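Long form salivary protein D7L1 (Aedes aegypti, PDB 3DXL) binds and sequesters biogenic amines and leukotrienes of the vertebrate host, blunting its response to the bite and so modulating blood feeding by female mosquitoes. Local coordinates at residues S152-C157 with Y266-S271; D5-L10 with D145-K150; N159-A164 with K187-C192. All coordinates share one frame; numbering follows the deposited sequence.

Contacts 1 and 3 hold the two ends of helix 153-161, and the disulfide between Cys157 and Cys192 ties them together. Contact 2 lies closest to the centre of the chain, where the helix 6-20 meets the loop leading into helix 153-161; Arg147 of that loop links it to contact 1 through a weak hydrogen bond to Ser271 O. Contact 3 is the most buried of the three, although farthest from the centre, and is built from aromatic rings. The other two are partly buried: contact 1 joins hydrogen bonds at a helix start to a glutamate lying on a phenylalanine face; contact 2 is aliphatic, packed beside a capping box at one end and reaching an exposed lysine at the other.

Contact 1 of 3, residues S152-C157 with Y266-S271; sequences SYFEFC and YREVRS
Glu268 lays its aliphatic stem on the Phe154 ring while its carboxylate reaches past it to Ser152. Glu268 CB sits over the middle of one face, 3.7 Å from the centroid of the Phe154 ring, a CH-pi contact. The chain then bends (chi2 -82°) and stands the carboxylate nearly upright to the ring plane. Ser152 OG donates to Glu268 OE2 over 2.6 Å, meeting its anti lone pair. A water and Gln272 NE2 also donate to OE2, which would favour the ionised form although Glu155 lies near.

Serine suits the N-cap because one hydroxyl does two jobs: Ser152 OG also accepts from Glu155 N, 3.2 Å away and nearly straight. Ser271 works alike from the other helix, its OG accepting from Tyr153 N at 3.0 Å and donating to its own helix at Glu268 O, 2.8 Å away. The axes of segments 153-157 and 266-271 are 88° apart in direction, and the start of the first helix meets the side of the second. Further out, Phe264 meets Phe154 edge-to-face. Glu268 binds noradrenaline, as do nearby Asp265 and Glu158, so this capped helix start probably borders the biogenic amine pocket of the C-terminal odorant-binding domain.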
loop_
_atom_site.group_PDB
_atom_site.type_symbol
_atom_site.label_atom_id
_atom_site.label_comp_id
_atom_site.label_asym_id
_atom_site.label_seq_id
_atom_site.Cartn_x
_atom_site.Cartn_y
_atom_site.Cartn_z
ATOM N N SER A 152 5.052 -2.140 11.962
ATOM C CA SER A 152 4.087 -3.137 11.512
ATOM C C SER A 152 2.720 -2.493 11.313
ATOM O O SER A 152 2.228 -1.798 12.210
ATOM C CB SER A 152 3.956 -4.212 12.577
ATOM O OG SER A 152 2.823 -5.027 12.327
ATOM N N TYR A 153 2.088 -2.714 10.164
ATOM C CA TYR A 153 0.760 -2.149 9.972
ATOM C C TYR A 153 -0.236 -2.749 10.968
ATOM O O TYR A 153 -1.139 -2.076 11.456
ATOM C CB TYR A 153 0.244 -2.290 8.527
ATOM C CG TYR A 153 -0.735 -1.182 8.192
ATOM C CD1 TYR A 153 -0.327 -0.074 7.451
ATOM C CD2 TYR A 153 -2.051 -1.205 8.664
ATOM C CE1 TYR A 153 -1.198 0.969 7.179
ATOM C CE2 TYR A 153 -2.931 -0.176 8.407
ATOM C CZ TYR A 153 -2.498 0.918 7.662
ATOM O OH TYR A 153 -3.363 1.958 7.403
ATOM N N PHE A 154 -0.073 -4.039 11.253
ATOM C CA PHE A 154 -0.932 -4.708 12.230
ATOM C C PHE A 154 -0.816 -4.033 13.599
ATOM O O PHE A 154 -1.827 -3.788 14.257
ATOM C CB PHE A 154 -0.578 -6.198 12.344
ATOM C CG PHE A 154 -1.000 -7.044 11.160
ATOM C CD1 PHE A 154 -1.706 -8.224 11.385
ATOM C CD2 PHE A 154 -0.662 -6.720 9.849
ATOM C CE1 PHE A 154 -2.093 -9.043 10.335
ATOM C CE2 PHE A 154 -1.053 -7.559 8.783
ATOM C CZ PHE A 154 -1.765 -8.721 9.032
ATOM N N GLU A 155 0.410 -3.740 14.028
ATOM C CA GLU A 155 0.619 -3.055 15.301
ATOM C C GLU A 155 0.013 -1.667 15.321
ATOM O O GLU A 155 -0.544 -1.253 16.332
ATOM C CB GLU A 155 2.091 -3.024 15.664
ATOM C CG GLU A 155 2.602 -4.398 15.980
ATOM C CD GLU A 155 4.030 -4.416 16.446
ATOM O OE1 GLU A 155 4.629 -3.334 16.649
ATOM O OE2 GLU A 155 4.551 -5.536 16.622
ATOM N N PHE A 156 0.121 -0.935 14.211
ATOM C CA PHE A 156 -0.535 0.367 14.105
ATOM C C PHE A 156 -2.030 0.247 14.431
ATOM O O PHE A 156 -2.554 1.019 15.235
ATOM C CB PHE A 156 -0.310 0.974 12.709
ATOM C CG PHE A 156 -1.339 2.016 12.326
ATOM C CD1 PHE A 156 -1.364 3.266 12.947
ATOM C CD2 PHE A 156 -2.305 1.727 11.373
ATOM C CE1 PHE A 156 -2.347 4.192 12.617
ATOM C CE2 PHE A 156 -3.280 2.664 11.029
ATOM C CZ PHE A 156 -3.298 3.893 11.656
ATOM N N CYS A 157 -2.706 -0.717 13.808
ATOM C CA CYS A 157 -4.134 -0.904 14.034
ATOM C C CYS A 157 -4.410 -1.361 15.468
ATOM O O CYS A 157 -5.302 -0.822 16.146
ATOM C CB CYS A 157 -4.709 -1.908 13.040
ATOM S SG CYS A 157 -4.642 -1.353 11.318
ATOM N N TYR A 266 3.131 -13.658 7.002
ATOM C CA TYR A 266 4.288 -13.135 6.277
ATOM C C TYR A 266 4.042 -11.700 5.791
ATOM O O TYR A 266 4.961 -10.870 5.800
ATOM C CB TYR A 266 4.663 -14.047 5.114
ATOM C CG TYR A 266 5.980 -13.715 4.431
ATOM C CD1 TYR A 266 7.119 -13.381 5.169
ATOM C CD2 TYR A 266 6.092 -13.776 3.038
ATOM C CE1 TYR A 266 8.324 -13.098 4.534
ATOM C CE2 TYR A 266 7.298 -13.504 2.404
ATOM C CZ TYR A 266 8.403 -13.170 3.156
ATOM O OH TYR A 266 9.604 -12.911 2.546
ATOM N N ARG A 267 2.801 -11.397 5.421
ATOM C CA ARG A 267 2.455 -10.021 5.086
ATOM C C ARG A 267 2.681 -9.090 6.271
ATOM O O ARG A 267 3.189 -7.976 6.085
ATOM C CB ARG A 267 1.026 -9.909 4.562
ATOM C CG ARG A 267 0.629 -8.474 4.161
ATOM C CD ARG A 267 1.598 -7.879 3.138
ATOM N NE ARG A 267 1.239 -6.537 2.683
ATOM C CZ ARG A 267 0.403 -6.282 1.682
ATOM N NH1 ARG A 267 -0.218 -7.275 1.044
ATOM N NH2 ARG A 267 0.199 -5.021 1.302
ATOM N N GLU A 268 2.318 -9.521 7.480
ATOM C CA GLU A 268 2.566 -8.678 8.651
ATOM C C GLU A 268 4.059 -8.359 8.781
ATOM O O GLU A 268 4.439 -7.214 9.052
ATOM C CB GLU A 268 2.044 -9.335 9.934
ATOM C CG GLU A 268 2.156 -8.443 11.189
ATOM C CD GLU A 268 3.538 -8.437 11.857
ATOM O OE1 GLU A 268 4.245 -9.465 11.803
ATOM O OE2 GLU A 268 3.911 -7.395 12.447
ATOM N N VAL A 269 4.900 -9.371 8.603
ATOM C CA VAL A 269 6.342 -9.199 8.680
ATOM C C VAL A 269 6.816 -8.176 7.646
ATOM O O VAL A 269 7.563 -7.237 7.959
ATOM C CB VAL A 269 7.080 -10.547 8.493
ATOM C CG1 VAL A 269 8.583 -10.334 8.337
ATOM C CG2 VAL A 269 6.810 -11.467 9.683
ATOM N N ARG A 270 6.366 -8.334 6.406
ATOM C CA ARG A 270 6.789 -7.442 5.337
ATOM C C ARG A 270 6.217 -6.033 5.510
ATOM O O ARG A 270 6.827 -5.056 5.047
ATOM C CB ARG A 270 6.453 -8.045 3.974
ATOM C CG ARG A 270 7.294 -9.284 3.690
ATOM C CD ARG A 270 7.079 -9.851 2.305
ATOM N NE ARG A 270 5.793 -10.535 2.230
ATOM C CZ ARG A 270 4.714 -10.052 1.614
ATOM N NH1 ARG A 270 4.759 -8.874 0.996
ATOM N NH2 ARG A 270 3.580 -10.746 1.621
ATOM N N SER A 271 5.080 -5.902 6.199
ATOM C CA SER A 271 4.487 -4.579 6.442
ATOM C C SER A 271 5.334 -3.740 7.390
ATOM O O SER A 271 5.160 -2.522 7.468
ATOM C CB SER A 271 3.051 -4.659 6.970
ATOM O OG SER A 271 3.021 -4.926 8.367
HETATM O O HOH W 1 3.297 -7.720 15.246
#

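Contact 2 of 3, residues D5-L10 with D145-K150; sequences DPEEML and DIRQKK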
loop_
_atom_site.group_PDB
_atom_site.type_symbol
_atom_site.label_atom_id
_atom_site.label_comp_id
_atom_site.label_asym_id
_atom_site.label_seq_id
_atom_site.Cartn_x
_atom_site.Cartn_y
_atom_site.Cartn_z
ATOM N N ASP A 5 -1.969 10.144 1.777
ATOM C CA ASP A 5 -1.142 10.530 2.900
ATOM C C ASP A 5 0.280 9.975 2.722
ATOM O O ASP A 5 0.555 9.289 1.728
ATOM C CB ASP A 5 -1.807 10.156 4.248
ATOM C CG ASP A 5 -1.825 8.651 4.536
ATOM O OD1 ASP A 5 -0.963 7.912 4.022
ATOM O OD2 ASP A 5 -2.702 8.227 5.326
ATOM N N PRO A 6 1.206 10.316 3.629
ATOM C CA PRO A 6 2.581 9.842 3.431
ATOM C C PRO A 6 2.752 8.328 3.332
ATOM O O PRO A 6 3.582 7.855 2.545
ATOM C CB PRO A 6 3.320 10.405 4.644
ATOM C CG PRO A 6 2.567 11.670 4.936
ATOM C CD PRO A 6 1.125 11.267 4.755
ATOM N N GLU A 7 1.982 7.582 4.128
ATOM C CA GLU A 7 2.022 6.123 4.110
ATOM C C GLU A 7 1.515 5.591 2.777
ATOM O O GLU A 7 2.055 4.622 2.228
ATOM C CB GLU A 7 1.184 5.567 5.262
ATOM C CG GLU A 7 1.160 4.038 5.349
ATOM C CD GLU A 7 0.171 3.374 4.389
ATOM O OE1 GLU A 7 -0.824 4.010 3.987
ATOM O OE2 GLU A 7 0.360 2.176 4.083
ATOM N N GLU A 8 0.475 6.227 2.254
ATOM C CA GLU A 8 -0.110 5.789 0.996
ATOM C C GLU A 8 0.853 5.986 -0.167
ATOM O O GLU A 8 0.935 5.139 -1.054
ATOM C CB GLU A 8 -1.452 6.469 0.743
ATOM C CG GLU A 8 -2.539 5.966 1.690
ATOM C CD GLU A 8 -3.825 6.754 1.619
ATOM O OE1 GLU A 8 -3.773 8.000 1.695
ATOM O OE2 GLU A 8 -4.906 6.135 1.538
ATOM N N MET A 9 1.589 7.099 -0.159
ATOM C CA MET A 9 2.604 7.323 -1.185
ATOM C C MET A 9 3.801 6.399 -0.999
ATOM O O MET A 9 4.327 5.870 -1.972
ATOM C CB MET A 9 3.032 8.791 -1.254
ATOM C CG MET A 9 1.908 9.719 -1.686
ATOM S SD MET A 9 1.072 9.225 -3.226
ATOM C CE MET A 9 2.440 9.034 -4.349
ATOM N N LEU A 10 4.192 6.162 0.252
ATOM C CA LEU A 10 5.285 5.235 0.510
ATOM C C LEU A 10 4.907 3.843 -0.004
ATOM O O LEU A 10 5.724 3.146 -0.617
ATOM C CB LEU A 10 5.635 5.180 2.000
ATOM C CG LEU A 10 6.833 4.304 2.375
ATOM C CD1 LEU A 10 8.165 4.828 1.790
ATOM C CD2 LEU A 10 6.908 4.191 3.880
ATOM N N ASP A 145 -1.822 8.245 14.732
ATOM C CA ASP A 145 -2.959 8.181 13.826
ATOM C C ASP A 145 -2.640 7.723 12.403
ATOM O O ASP A 145 -3.553 7.538 11.602
ATOM C CB ASP A 145 -3.706 9.516 13.792
ATOM C CG ASP A 145 -4.249 9.904 15.144
ATOM O OD1 ASP A 145 -4.702 9.019 15.908
ATOM O OD2 ASP A 145 -4.205 11.100 15.455
ATOM N N ILE A 146 -1.356 7.533 12.106
ATOM C CA ILE A 146 -0.937 6.982 10.821
ATOM C C ILE A 146 0.091 5.894 11.100
ATOM O O ILE A 146 0.856 5.981 12.061
ATOM C CB ILE A 146 -0.357 8.080 9.880
ATOM C CG1 ILE A 146 -0.259 7.570 8.435
ATOM C CG2 ILE A 146 0.985 8.583 10.402
ATOM C CD1 ILE A 146 0.188 8.622 7.433
ATOM N N ARG A 147 0.116 4.870 10.255
ATOM C CA ARG A 147 1.200 3.910 10.351
ATOM C C ARG A 147 2.519 4.651 10.062
ATOM O O ARG A 147 2.660 5.343 9.040
ATOM C CB ARG A 147 0.989 2.767 9.372
ATOM C CG ARG A 147 2.109 1.750 9.323
ATOM C CD ARG A 147 3.095 2.036 8.199
ATOM N NE ARG A 147 4.168 1.046 8.216
ATOM C CZ ARG A 147 5.306 1.158 7.539
ATOM N NH1 ARG A 147 6.218 0.201 7.632
ATOM N NH2 ARG A 147 5.520 2.218 6.747
ATOM N N GLN A 148 3.486 4.503 10.959
ATOM C CA GLN A 148 4.772 5.197 10.870
ATOM C C GLN A 148 5.772 4.364 10.090
ATOM O O GLN A 148 5.615 3.149 9.941
ATOM C CB GLN A 148 5.315 5.486 12.272
ATOM C CG GLN A 148 4.471 6.445 13.083
ATOM C CD GLN A 148 4.670 7.895 12.690
ATOM O OE1 GLN A 148 5.767 8.306 12.298
ATOM N NE2 GLN A 148 3.611 8.679 12.801
ATOM N N LYS A 149 6.808 5.008 9.566
ATOM C CA LYS A 149 7.853 4.252 8.896
ATOM C C LYS A 149 8.429 3.213 9.850
ATOM O O LYS A 149 8.639 3.488 11.031
ATOM C CB LYS A 149 8.945 5.185 8.366
ATOM C CG LYS A 149 8.433 6.136 7.291
ATOM C CD LYS A 149 9.522 7.028 6.718
ATOM C CE LYS A 149 10.255 6.333 5.596
ATOM N NZ LYS A 149 11.172 7.289 4.931
ATOM N N LYS A 150 8.657 2.016 9.321
ATOM C CA LYS A 150 9.237 0.889 10.056
ATOM C C LYS A 150 8.295 0.300 11.120
ATOM O O LYS A 150 8.732 -0.477 11.983
ATOM C CB LYS A 150 10.606 1.247 10.663
ATOM C CG LYS A 150 11.632 1.813 9.671
ATOM C CD LYS A 150 12.109 0.785 8.642
ATOM C CE LYS A 150 12.976 -0.315 9.272
ATOM N NZ LYS A 150 14.225 0.182 9.932
#
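Ile146 drives its tip into the first turn of helix 6-20, and here the packing is closest. Its chain is fully extended, with CD1 anti to CA (chi2 175°), so that the terminal methyl reaches the helix start head-on. Ile146 CD1 lies 3.5 Å from Asp5 CG, tip to tip, and it also touches Pro6 CD and Glu7 CB, each at 3.9 Å. The ethyl branch of a beta-branched isoleucine suits the place, since one slim methyl can meet Asp5, Pro6 and Glu7 together.

The Asp5 carboxylate is held in place by a capping box. Asp5 OD1 accepts from Glu8 N at 2.8 Å, and in return Asp5 N donates to Glu8 OE1 over the same 2.8 Å, in a nearly straight bond (169°). Asp5 takes the crowded first torsion, with CG between N and the carbonyl carbon (chi1 71°), which turns OD1 back toward Glu8 N. Proline follows naturally, since the first residue of a helix needs no N-H.

Beyond Ile146 the touches are fewer and more scattered. Glu7 CG crosses Arg147 CD at 4.0 Å, but their charged ends turn to other partners: Glu7 OE2 to Arg198 and the Tyr274 hydroxyl, Arg147 NE to the Gln151 carbonyl. The Arg147 guanidinium also makes a cation-pi contact with Tyr274. Leu10 CD2 then comes up in plane to the guanidinium edge, 3.7 Å from Arg147 NH2. On the solvent side the last touch is the thinnest, Leu10 CD2 to Lys149 CG at 4.2 Å. Lys149 itself is exposed and binds leukotriene E4, consistent with this outer margin bordering the lipid pocket of the N-terminal domain; a long cationic side chain probably suits an acidic ligand.

Contact 3 of 3, residues N159-A164 with K187-C192; sequences NKYYPA and KEHTDC
In this all-helical odorant-binding fold, the end of helix 153-161 is packed against helix 184-196 beside the disulfide that joins Cys192 to Cys157. Two consecutive tyrosines carry the contact. Tyr161 closes the helix and Tyr162 is the first residue to leave it. Both set CG beside the backbone N (chi1 -63° for Tyr161), yet the change of backbone between them splays the rings to different sides of His189.

The Tyr161 ring lies on the backbone of the second helix, with Tyr161 CD2 3.6 Å from His189 CA. A flat ring suits this place because its face can lie against the CA and peptide atoms of a helix, His189 CA making a CH-pi contact. Lys160 CG backs the opposite face. At the hydroxyl end of Tyr161 the extended Glu188 side chain crosses that of the tyrosine at about a right angle, Glu188 CD coming within 3.4 Å of Tyr161 CE1. Tyr161 OH lies 3.2 Å from Glu188 OE2, a long approach whose bond is not settled.

His189 holds CG anti to its backbone N (chi1 164°), which puts the imidazole with one face to Tyr162 and its edge to Tyr161 CD2. Tyr162 meets that face edge-on, a T-shaped pair with planes at 81°; Tyr162 CE2 lies 3.7 Å from His189 CG. His189 ND1 is buried with no polar partner in the model, while His189 NE2 bonds a glycerol. His189 binds noradrenaline, so the tyrosines pack directly against a residue of that pocket.

The last contact belongs to Cys192, whose CB rests 3.7 Å from Tyr161 CE2 while its SG lies at the edge of the same ring, 5.4 Å from the Tyr161 centroid.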
loop_
_atom_site.group_PDB
_atom_site.type_symbol
_atom_site.label_atom_id
_atom_site.label_comp_id
_atom_site.label_asym_id
_atom_site.label_seq_id
_atom_site.Cartn_x
_atom_site.Cartn_y
_atom_site.Cartn_z
ATOM N N ASN A 159 -2.735 -0.816 18.110
ATOM C CA ASN A 159 -2.518 0.253 19.076
ATOM C C ASN A 159 -3.643 1.278 19.069
ATOM O O ASN A 159 -3.929 1.887 20.100
ATOM C CB ASN A 159 -1.167 0.919 18.843
ATOM C CG ASN A 159 0.001 0.005 19.142
ATOM O OD1 ASN A 159 -0.160 -1.067 19.746
ATOM N ND2 ASN A 159 1.192 0.423 18.743
ATOM N N LYS A 160 -4.293 1.448 17.926
ATOM C CA LYS A 160 -5.426 2.341 17.805
ATOM C C LYS A 160 -6.664 1.781 18.505
ATOM O O LYS A 160 -7.373 2.502 19.206
ATOM C CB LYS A 160 -5.699 2.575 16.319
ATOM C CG LYS A 160 -6.804 3.525 15.979
ATOM C CD LYS A 160 -6.795 3.810 14.486
ATOM C CE LYS A 160 -7.984 4.655 14.085
ATOM N NZ LYS A 160 -8.041 4.789 12.609
ATOM N N TYR A 161 -6.922 0.487 18.326
ATOM C CA TYR A 161 -8.184 -0.089 18.789
ATOM C C TYR A 161 -8.090 -0.827 20.121
ATOM O O TYR A 161 -9.095 -0.940 20.823
ATOM C CB TYR A 161 -8.811 -0.962 17.697
ATOM C CG TYR A 161 -9.162 -0.137 16.484
ATOM C CD1 TYR A 161 -10.268 0.717 16.496
ATOM C CD2 TYR A 161 -8.369 -0.168 15.339
ATOM C CE1 TYR A 161 -10.576 1.499 15.400
ATOM C CE2 TYR A 161 -8.682 0.619 14.231
ATOM C CZ TYR A 161 -9.782 1.445 14.272
ATOM O OH TYR A 161 -10.093 2.225 13.173
ATOM N N TYR A 162 -6.897 -1.315 20.451
ATOM C CA TYR A 162 -6.640 -2.063 21.693
ATOM C C TYR A 162 -5.400 -1.461 22.362
ATOM O O TYR A 162 -4.366 -2.113 22.459
ATOM C CB TYR A 162 -6.455 -3.566 21.388
ATOM C CG TYR A 162 -7.638 -4.141 20.665
ATOM C CD1 TYR A 162 -8.721 -4.661 21.376
ATOM C CD2 TYR A 162 -7.703 -4.135 19.268
ATOM C CE1 TYR A 162 -9.831 -5.157 20.721
ATOM C CE2 TYR A 162 -8.803 -4.617 18.600
ATOM C CZ TYR A 162 -9.866 -5.133 19.331
ATOM O OH TYR A 162 -10.949 -5.619 18.660
ATOM N N PRO A 163 -5.501 -0.202 22.830
ATOM C CA PRO A 163 -4.291 0.511 23.238
ATOM C C PRO A 163 -3.565 -0.094 24.443
ATOM O O PRO A 163 -4.198 -0.589 25.383
ATOM C CB PRO A 163 -4.802 1.923 23.581
ATOM C CG PRO A 163 -6.160 2.010 23.005
ATOM C CD PRO A 163 -6.706 0.631 22.978
ATOM N N ALA A 164 -2.240 -0.051 24.400
ATOM C CA ALA A 164 -1.403 -0.389 25.545
ATOM C C ALA A 164 -1.857 0.401 26.765
ATOM O O ALA A 164 -2.213 1.580 26.662
ATOM C CB ALA A 164 0.054 -0.101 25.239
ATOM N N LYS A 187 -14.591 -5.384 14.308
ATOM C CA LYS A 187 -14.890 -5.150 12.901
ATOM C C LYS A 187 -14.176 -3.914 12.357
ATOM O O LYS A 187 -13.700 -3.923 11.228
ATOM C CB LYS A 187 -16.400 -5.080 12.669
ATOM C CG LYS A 187 -17.108 -6.400 12.983
ATOM C CD LYS A 187 -18.575 -6.363 12.614
ATOM C CE LYS A 187 -19.264 -7.669 12.986
ATOM N NZ LYS A 187 -20.721 -7.598 12.705
ATOM N N GLU A 188 -14.062 -2.877 13.175
ATOM C CA GLU A 188 -13.358 -1.667 12.762
ATOM C C GLU A 188 -11.853 -1.901 12.708
ATOM O O GLU A 188 -11.179 -1.461 11.780
ATOM C CB GLU A 188 -13.671 -0.514 13.709
ATOM C CG GLU A 188 -13.389 0.848 13.100
ATOM C CD GLU A 188 -13.656 2.007 14.046
ATOM O OE1 GLU A 188 -14.391 1.827 15.045
ATOM O OE2 GLU A 188 -13.111 3.103 13.786
ATOM N N HIS A 189 -11.320 -2.580 13.714
ATOM C CA HIS A 189 -9.922 -2.949 13.731
ATOM C C HIS A 189 -9.553 -3.781 12.493
ATOM O O HIS A 189 -8.521 -3.545 11.847
ATOM C CB HIS A 189 -9.592 -3.713 15.021
ATOM C CG HIS A 189 -8.295 -4.447 14.946
ATOM N ND1 HIS A 189 -7.074 -3.820 15.077
ATOM C CD2 HIS A 189 -8.026 -5.743 14.668
ATOM C CE1 HIS A 189 -6.108 -4.708 14.916
ATOM N NE2 HIS A 189 -6.661 -5.883 14.671
ATOM N N THR A 190 -10.413 -4.731 12.140
ATOM C CA THR A 190 -10.144 -5.611 11.017
ATOM C C THR A 190 -10.233 -4.831 9.707
ATOM O O THR A 190 -9.468 -5.093 8.785
ATOM C CB THR A 190 -11.093 -6.818 11.045
ATOM O OG1 THR A 190 -10.860 -7.573 12.251
ATOM C CG2 THR A 190 -10.864 -7.727 9.876
ATOM N N ASP A 191 -11.139 -3.857 9.639
ATOM C CA ASP A 191 -11.170 -2.929 8.503
ATOM C C ASP A 191 -9.837 -2.175 8.366
ATOM O O ASP A 191 -9.297 -2.041 7.259
ATOM C CB ASP A 191 -12.355 -1.964 8.636
ATOM C CG ASP A 191 -12.596 -1.160 7.373
ATOM O OD1 ASP A 191 -12.786 -1.766 6.296
ATOM O OD2 ASP A 191 -12.583 0.074 7.469
ATOM N N CYS A 192 -9.303 -1.699 9.485
ATOM C CA CYS A 192 -7.994 -1.025 9.501
ATOM C C CYS A 192 -6.911 -1.921 8.911
ATOM O O CYS A 192 -6.129 -1.483 8.058
ATOM C CB CYS A 192 -7.640 -0.609 10.935
ATOM S SG CYS A 192 -6.030 0.204 11.184
#